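Local coordinates for hypothetical 19.5 KDA protein IN emre-rus intergenic region (Escherichia coli, PDB 1FUX) that is of unknown function but, as a periplasmic homologue of the phosphatidylethanolamine-binding and Raf kinase inhibitor proteins, probably recognises a small anionic or phosphorylated ligand, at residues H20-P34 against F101-K113. Sequence-based numbering, arbitrary orientation.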
ATOM      1  N   HIS A  20      -6.526  12.372  17.017  1.00 16.11           N
ATOM      2  CA  HIS A  20      -6.452  11.598  15.771  1.00 17.38           C
ATOM      3  C   HIS A  20      -5.067  11.423  15.191  1.00 16.99           C
ATOM      4  O   HIS A  20      -4.928  11.034  14.004  1.00 14.70           O
ATOM      5  CB  HIS A  20      -7.432  12.203  14.720  1.00 19.34           C
ATOM      6  CG  HIS A  20      -8.737  12.563  15.375  1.00 20.71           C
ATOM      7  ND1 HIS A  20      -9.640  11.690  15.907  1.00 20.55           N
ATOM      8  CD2 HIS A  20      -9.242  13.814  15.612  1.00 20.90           C
ATOM      9  CE1 HIS A  20     -10.647  12.357  16.458  1.00 22.24           C
ATOM     10  NE2 HIS A  20     -10.439  13.652  16.268  1.00 19.47           N
ATOM     11  N   VAL A  21      -4.020  11.633  15.962  1.00 15.80           N
ATOM     12  CA  VAL A  21      -2.602  11.510  15.561  1.00 14.20           C
ATOM     13  C   VAL A  21      -2.114  10.159  16.082  1.00 14.76           C
ATOM     14  O   VAL A  21      -2.656   9.636  17.084  1.00 13.71           O
ATOM     15  CB  VAL A  21      -1.839  12.692  16.179  1.00 14.47           C
ATOM     16  CG1 VAL A  21      -0.308  12.619  16.131  1.00 16.65           C
ATOM     17  CG2 VAL A  21      -2.296  13.964  15.491  1.00 17.49           C
ATOM     18  N   PHE A  22      -1.293   9.493  15.282  1.00 13.64           N
ATOM     19  CA  PHE A  22      -0.865   8.122  15.598  1.00 14.37           C
ATOM     20  C   PHE A  22      -0.074   8.075  16.906  1.00 16.51           C
ATOM     21  O   PHE A  22       0.428   9.081  17.390  1.00 17.50           O
ATOM     22  CB  PHE A  22       0.040   7.670  14.434  1.00 13.54           C
ATOM     23  CG  PHE A  22       0.452   6.231  14.446  1.00 11.37           C
ATOM     24  CD1 PHE A  22      -0.472   5.230  14.553  1.00 12.92           C
ATOM     25  CD2 PHE A  22       1.810   5.887  14.449  1.00 15.17           C
ATOM     26  CE1 PHE A  22      -0.139   3.884  14.585  1.00 12.96           C
ATOM     27  CE2 PHE A  22       2.185   4.540  14.513  1.00 14.69           C
ATOM     28  CZ  PHE A  22       1.211   3.563  14.592  1.00 15.57           C
ATOM     29  N   SER A  23       0.038   6.880  17.478  1.00 20.46           N
ATOM     30  CA  SER A  23       0.866   6.721  18.693  1.00 24.11           C
ATOM     31  C   SER A  23       1.948   5.721  18.285  1.00 25.42           C
ATOM     32  O   SER A  23       1.665   4.545  18.135  1.00 26.72           O
ATOM     33  CB  SER A  23       0.014   6.242  19.851  1.00 25.78           C
ATOM     34  OG  SER A  23       0.842   5.906  20.971  1.00 28.11           O
ATOM     35  N   GLY A  24       3.148   6.166  17.985  1.00 25.83           N
ATOM     36  CA  GLY A  24       4.214   5.345  17.432  1.00 27.10           C
ATOM     37  C   GLY A  24       4.941   6.163  16.349  1.00 28.04           C
ATOM     38  O   GLY A  24       4.517   7.238  15.952  1.00 24.50           O
ATOM     39  N   PHE A  25       6.110   5.705  15.926  1.00 31.83           N
ATOM     40  CA  PHE A  25       6.991   6.403  14.996  1.00 33.00           C
ATOM     41  C   PHE A  25       7.336   7.801  15.484  1.00 33.82           C
ATOM     42  O   PHE A  25       7.348   8.789  14.734  1.00 35.18           O
ATOM     43  CB  PHE A  25       6.292   6.398  13.640  1.00 35.66           C
ATOM     44  CG  PHE A  25       5.961   5.110  12.955  1.00 36.40           C
ATOM     45  CD1 PHE A  25       5.963   3.866  13.569  1.00 38.33           C
ATOM     46  CD2 PHE A  25       5.569   5.138  11.623  1.00 37.12           C
ATOM     47  CE1 PHE A  25       5.646   2.710  12.886  1.00 38.20           C
ATOM     48  CE2 PHE A  25       5.253   3.989  10.918  1.00 36.40           C
ATOM     49  CZ  PHE A  25       5.292   2.768  11.547  1.00 37.02           C
ATOM     50  N   GLY A  26       7.495   8.027  16.785  1.00 33.02           N
ATOM     51  CA  GLY A  26       7.770   9.346  17.323  1.00 32.89           C
ATOM     52  C   GLY A  26       6.593  10.293  17.406  1.00 33.12           C
ATOM     53  O   GLY A  26       6.771  11.485  17.651  1.00 35.74           O
ATOM     54  N   CYS A  27       5.387   9.819  17.166  1.00 31.74           N
ATOM     55  CA  CYS A  27       4.156  10.595  17.263  1.00 29.78           C
ATOM     56  C   CYS A  27       3.511  10.167  18.567  1.00 28.42           C
ATOM     57  O   CYS A  27       3.594   8.987  18.907  1.00 27.79           O
ATOM     58  CB  CYS A  27       3.255  10.357  16.055  1.00 29.97           C
ATOM     59  SG  CYS A  27       3.771  11.282  14.589  1.00 31.33           S
ATOM     60  N   GLU A  28       2.904  11.064  19.316  1.00 29.81           N
ATOM     61  CA  GLU A  28       2.355  10.755  20.631  1.00 30.77           C
ATOM     62  C   GLU A  28       0.897  11.166  20.781  1.00 28.18           C
ATOM     63  O   GLU A  28       0.495  11.805  21.754  1.00 27.33           O
ATOM     64  CB  GLU A  28       3.200  11.494  21.687  1.00 35.81           C
ATOM     65  CG  GLU A  28       4.548  10.800  21.856  1.00 38.96           C
ATOM     66  CD  GLU A  28       5.534  11.535  22.736  1.00 42.57           C
ATOM     67  OE1 GLU A  28       5.151  12.453  23.490  1.00 43.45           O
ATOM     68  OE2 GLU A  28       6.734  11.158  22.630  1.00 44.96           O
ATOM     69  N   GLY A  29       0.105  10.821  19.794  1.00 21.79           N
ATOM     70  CA  GLY A  29      -1.298  11.118  19.746  1.00 20.57           C
ATOM     71  C   GLY A  29      -2.192  10.083  20.393  1.00 18.02           C
ATOM     72  O   GLY A  29      -1.804   8.997  20.850  1.00 18.56           O
ATOM     73  N   GLY A  30      -3.478  10.352  20.345  1.00 15.22           N
ATOM     74  CA  GLY A  30      -4.525   9.522  20.911  1.00 15.54           C
ATOM     75  C   GLY A  30      -4.878   8.321  20.039  1.00 16.32           C
ATOM     76  O   GLY A  30      -5.578   7.410  20.482  1.00 14.80           O
ATOM     77  N   ASN A  31      -4.445   8.336  18.785  1.00 14.01           N
ATOM     78  CA  ASN A  31      -4.739   7.279  17.812  1.00 12.12           C
ATOM     79  C   ASN A  31      -6.176   6.808  17.804  1.00 12.30           C
ATOM     80  O   ASN A  31      -6.486   5.608  17.873  1.00 13.66           O
ATOM     81  CB  ASN A  31      -3.693   6.159  18.055  1.00 12.85           C
ATOM     82  CG  ASN A  31      -3.490   5.240  16.860  1.00 13.27           C
ATOM     83  OD1 ASN A  31      -3.622   5.648  15.704  1.00 14.62           O
ATOM     84  ND2 ASN A  31      -3.230   3.954  17.062  1.00 15.54           N
ATOM     85  N   THR A  32      -7.140   7.754  17.790  1.00 10.35           N
ATOM     86  CA  THR A  32      -8.557   7.413  17.818  1.00 11.91           C
ATOM     87  C   THR A  32      -9.256   7.860  16.516  1.00 12.31           C
ATOM     88  O   THR A  32      -8.974   8.984  16.152  1.00 13.06           O
ATOM     89  CB  THR A  32      -9.245   8.207  18.960  1.00 13.91           C
ATOM     90  OG1 THR A  32      -8.678   7.718  20.207  1.00 18.58           O
ATOM     91  CG2 THR A  32     -10.734   7.951  19.066  1.00 16.97           C
ATOM     92  N   SER A  33     -10.133   7.029  15.981  1.00 12.03           N
ATOM     93  CA  SER A  33     -10.812   7.419  14.741  1.00 12.49           C
ATOM     94  C   SER A  33     -11.903   8.423  15.093  1.00 12.25           C
ATOM     95  O   SER A  33     -12.533   8.291  16.127  1.00 11.96           O
ATOM     96  CB  SER A  33     -11.461   6.210  14.113  1.00 11.85           C
ATOM     97  OG  SER A  33     -12.361   5.499  14.958  1.00 13.18           O
ATOM     98  N   PRO A  34     -12.066   9.441  14.262  1.00 13.52           N
ATOM     99  CA  PRO A  34     -13.187  10.374  14.470  1.00 13.33           C
ATOM    100  C   PRO A  34     -14.528   9.792  14.094  1.00 14.51           C
ATOM    101  O   PRO A  34     -14.668   8.870  13.269  1.00 15.72           O
ATOM    102  CB  PRO A  34     -12.756  11.508  13.523  1.00 12.24           C
ATOM    103  CG  PRO A  34     -12.217  10.736  12.345  1.00 11.13           C
ATOM    104  CD  PRO A  34     -11.293   9.714  13.013  1.00 12.08           C
ATOM    105  N   PHE A 101       0.466   0.724   8.615  1.00  9.65           N
ATOM    106  CA  PHE A 101       1.243   0.536   9.816  1.00 12.79           C
ATOM    107  C   PHE A 101       1.378  -0.941  10.137  1.00 15.47           C
ATOM    108  O   PHE A 101       2.178  -1.291  11.038  1.00 21.04           O
ATOM    109  CB  PHE A 101       0.571   1.185  11.046  1.00 11.44           C
ATOM    110  CG  PHE A 101       0.409   2.669  10.876  1.00 10.87           C
ATOM    111  CD1 PHE A 101      -0.821   3.216  10.570  1.00 11.01           C
ATOM    112  CD2 PHE A 101       1.517   3.503  11.066  1.00 11.11           C
ATOM    113  CE1 PHE A 101      -0.929   4.610  10.456  1.00 11.67           C
ATOM    114  CE2 PHE A 101       1.415   4.887  10.972  1.00 13.15           C
ATOM    115  CZ  PHE A 101       0.171   5.429  10.667  1.00 13.56           C
ATOM    116  N   GLY A 102       0.534  -1.805   9.608  1.00 14.19           N
ATOM    117  CA  GLY A 102       0.637  -3.233   9.814  1.00 14.95           C
ATOM    118  C   GLY A 102      -0.421  -3.837  10.721  1.00 14.41           C
ATOM    119  O   GLY A 102      -0.144  -4.943  11.180  1.00 13.44           O
ATOM    120  N   TYR A 103      -1.509  -3.125  11.005  1.00 12.98           N
ATOM    121  CA  TYR A 103      -2.568  -3.716  11.818  1.00 11.29           C
ATOM    122  C   TYR A 103      -3.952  -3.400  11.261  1.00 11.46           C
ATOM    123  O   TYR A 103      -4.132  -2.444  10.499  1.00 11.51           O
ATOM    124  CB  TYR A 103      -2.495  -3.369  13.303  1.00 11.80           C
ATOM    125  CG  TYR A 103      -2.595  -1.900  13.620  1.00  9.72           C
ATOM    126  CD1 TYR A 103      -3.869  -1.416  13.919  1.00  9.38           C
ATOM    127  CD2 TYR A 103      -1.525  -1.021  13.661  1.00  7.90           C
ATOM    128  CE1 TYR A 103      -4.035  -0.083  14.253  1.00  9.16           C
ATOM    129  CE2 TYR A 103      -1.665   0.310  14.017  1.00 10.25           C
ATOM    130  CZ  TYR A 103      -2.958   0.754  14.293  1.00 12.45           C
ATOM    131  OH  TYR A 103      -3.172   2.090  14.615  1.00 12.98           O
ATOM    132  N   ALA A 104      -4.926  -4.214  11.707  1.00 12.95           N
ATOM    133  CA  ALA A 104      -6.310  -4.038  11.284  1.00 13.08           C
ATOM    134  C   ALA A 104      -7.053  -3.093  12.249  1.00 14.58           C
ATOM    135  O   ALA A 104      -7.634  -3.532  13.226  1.00 15.81           O
ATOM    136  CB  ALA A 104      -6.957  -5.425  11.288  1.00 14.48           C
ATOM    137  N   GLY A 105      -7.067  -1.821  11.929  1.00 14.93           N
ATOM    138  CA  GLY A 105      -7.648  -0.819  12.856  1.00 14.26           C
ATOM    139  C   GLY A 105      -7.197   0.524  12.314  1.00 12.58           C
ATOM    140  O   GLY A 105      -6.490   0.616  11.272  1.00 12.89           O
ATOM    141  N   PHE A 106      -7.718   1.587  12.870  1.00  8.35           N
ATOM    142  CA  PHE A 106      -7.377   2.946  12.489  1.00  9.29           C
ATOM    143  C   PHE A 106      -6.017   3.294  13.046  1.00 10.24           C
ATOM    144  O   PHE A 106      -5.685   3.035  14.185  1.00 11.84           O
ATOM    145  CB  PHE A 106      -8.354   3.950  13.166  1.00  8.89           C
ATOM    146  CG  PHE A 106      -7.963   5.395  13.009  1.00 10.03           C
ATOM    147  CD1 PHE A 106      -8.287   6.052  11.797  1.00  9.93           C
ATOM    148  CD2 PHE A 106      -7.319   6.087  14.019  1.00  9.69           C
ATOM    149  CE1 PHE A 106      -7.998   7.402  11.645  1.00  9.42           C
ATOM    150  CE2 PHE A 106      -7.025   7.419  13.863  1.00 10.71           C
ATOM    151  CZ  PHE A 106      -7.370   8.082  12.680  1.00 10.72           C
ATOM    152  N   GLY A 107      -5.203   3.900  12.181  1.00 10.32           N
ATOM    153  CA  GLY A 107      -3.901   4.424  12.624  1.00 10.77           C
ATOM    154  C   GLY A 107      -3.879   5.900  12.209  1.00 10.85           C
ATOM    155  O   GLY A 107      -4.218   6.230  11.062  1.00 11.71           O
ATOM    156  N   GLY A 108      -3.594   6.808  13.157  1.00 11.62           N
ATOM    157  CA  GLY A 108      -3.710   8.236  12.869  1.00 12.29           C
ATOM    158  C   GLY A 108      -2.587   8.860  12.070  1.00 15.16           C
ATOM    159  O   GLY A 108      -1.785   8.172  11.462  1.00 14.13           O
ATOM    160  N   ALA A 109      -2.602  10.185  11.984  1.00 13.81           N
ATOM    161  CA  ALA A 109      -1.623  10.879  11.167  1.00 14.55           C
ATOM    162  C   ALA A 109      -0.243  10.811  11.815  1.00 16.29           C
ATOM    163  O   ALA A 109      -0.161  10.930  13.026  1.00 15.91           O
ATOM    164  CB  ALA A 109      -2.075  12.336  11.008  1.00 14.78           C
ATOM    165  N   CYS A 110       0.784  10.846  10.991  1.00 17.95           N
ATOM    166  CA  CYS A 110       2.138  10.946  11.552  1.00 20.38           C
ATOM    167  C   CYS A 110       3.089  11.345  10.436  1.00 20.38           C
ATOM    168  O   CYS A 110       3.878  10.543   9.972  1.00 18.41           O
ATOM    169  CB  CYS A 110       2.508   9.649  12.281  1.00 26.49           C
ATOM    170  SG  CYS A 110       4.089   9.819  13.167  1.00 31.33           S
ATOM    171  N   PRO A 111       2.960  12.582   9.945  1.00 19.75           N
ATOM    172  CA  PRO A 111       3.795  13.105   8.879  1.00 18.79           C
ATOM    173  C   PRO A 111       5.200  13.427   9.335  1.00 21.68           C
ATOM    174  O   PRO A 111       5.434  13.662  10.520  1.00 20.25           O
ATOM    175  CB  PRO A 111       3.050  14.391   8.478  1.00 19.99           C
ATOM    176  CG  PRO A 111       2.458  14.872   9.758  1.00 20.31           C
ATOM    177  CD  PRO A 111       2.036  13.607  10.490  1.00 17.89           C
ATOM    178  N   PRO A 112       6.145  13.474   8.386  1.00 22.84           N
ATOM    179  CA  PRO A 112       7.507  13.848   8.704  1.00 25.18           C
ATOM    180  C   PRO A 112       7.573  15.249   9.294  1.00 26.16           C
ATOM    181  O   PRO A 112       6.838  16.161   8.877  1.00 25.77           O
ATOM    182  CB  PRO A 112       8.260  13.787   7.389  1.00 24.01           C
ATOM    183  CG  PRO A 112       7.380  13.090   6.408  1.00 23.53           C
ATOM    184  CD  PRO A 112       5.965  13.229   6.939  1.00 22.44           C
ATOM    185  N   LYS A 113       8.476  15.421  10.258  1.00 27.00           N
ATOM    186  CA  LYS A 113       8.643  16.744  10.862  1.00 28.86           C
ATOM    187  C   LYS A 113       9.059  17.755   9.793  1.00 26.65           C
ATOM    188  O   LYS A 113       9.908  17.455   8.951  1.00 26.58           O
ATOM    189  CB  LYS A 113       9.693  16.711  11.978  1.00 31.91           C
ATOM    190  CG  LYS A 113       9.480  15.633  13.028  1.00 35.62           C
ATOM    191  CD  LYS A 113       9.805  16.153  14.431  1.00 38.32           C
ATOM    192  CE  LYS A 113      10.064  14.985  15.379  1.00 39.74           C
ATOM    193  NZ  LYS A 113       9.125  15.057  16.543  1.00 40.44           N
TER
HETATM  194  O   HOH W   1      -7.086   3.112  16.592  1.00 11.43           O
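Phe22 is the principal bump of 20-34: its ring lies flat over the ring of Phe101 in a face-to-face stack, centroids 3.9 Å apart and planes 14° from parallel. With CG anti to the backbone N (chi1 -172°), the ring leans across 101-113, where the hydroxyl of Tyr103 meets its edge and the CA of Gly107 lies close by. Phe25, from the type I' turn Gly24-Cys27, presents a ring face to the edge of Phe101 in an offset edge-to-face pair, while Trp63 and His65 also meet Phe101. Were Phe22 an alanine, one face of Phe101 would probably lose its stacking partner and a gap would open beside Tyr103.

A complementary hollow receives Phe106. Ser33 CA stands over one face of its ring, 3.7 Å from the centroid, as a CH-pi contact; His20 O and Asn31 O lie at the ring's edge, and Thr32 and Pro34 are near. Between the two aromatic bumps the chains close in around Gly108, where a side chain would collide with His20 and Val21. Here Ala109 N hydrogen-bonds to His20 O and Phe22 N to Ala109 O (2.9 Å), a single beta bridge between Val21 and Ala109.

The Asn31 amide reaches across to 101-113: OD1 accepts a hydrogen bond from Gly108 N at 2.8 Å, nearly along the C=O axis, while ND2 gives an almost straight bond (174°) to Tyr103 OH, which itself donates to Phe106 O. This double grip fixes the amide's rotation, and a water donates to both Asn31 O and Phe106 O. At the other end, Cys27 SG joins Cys110 SG covalently at 2.1 Å. The whole illustrates a short beta-hairpin with its flanking loop, held to the long loop between strands 95-96 and 118-127 of a PEBP-family beta fold by an aromatic cluster and a disulfide.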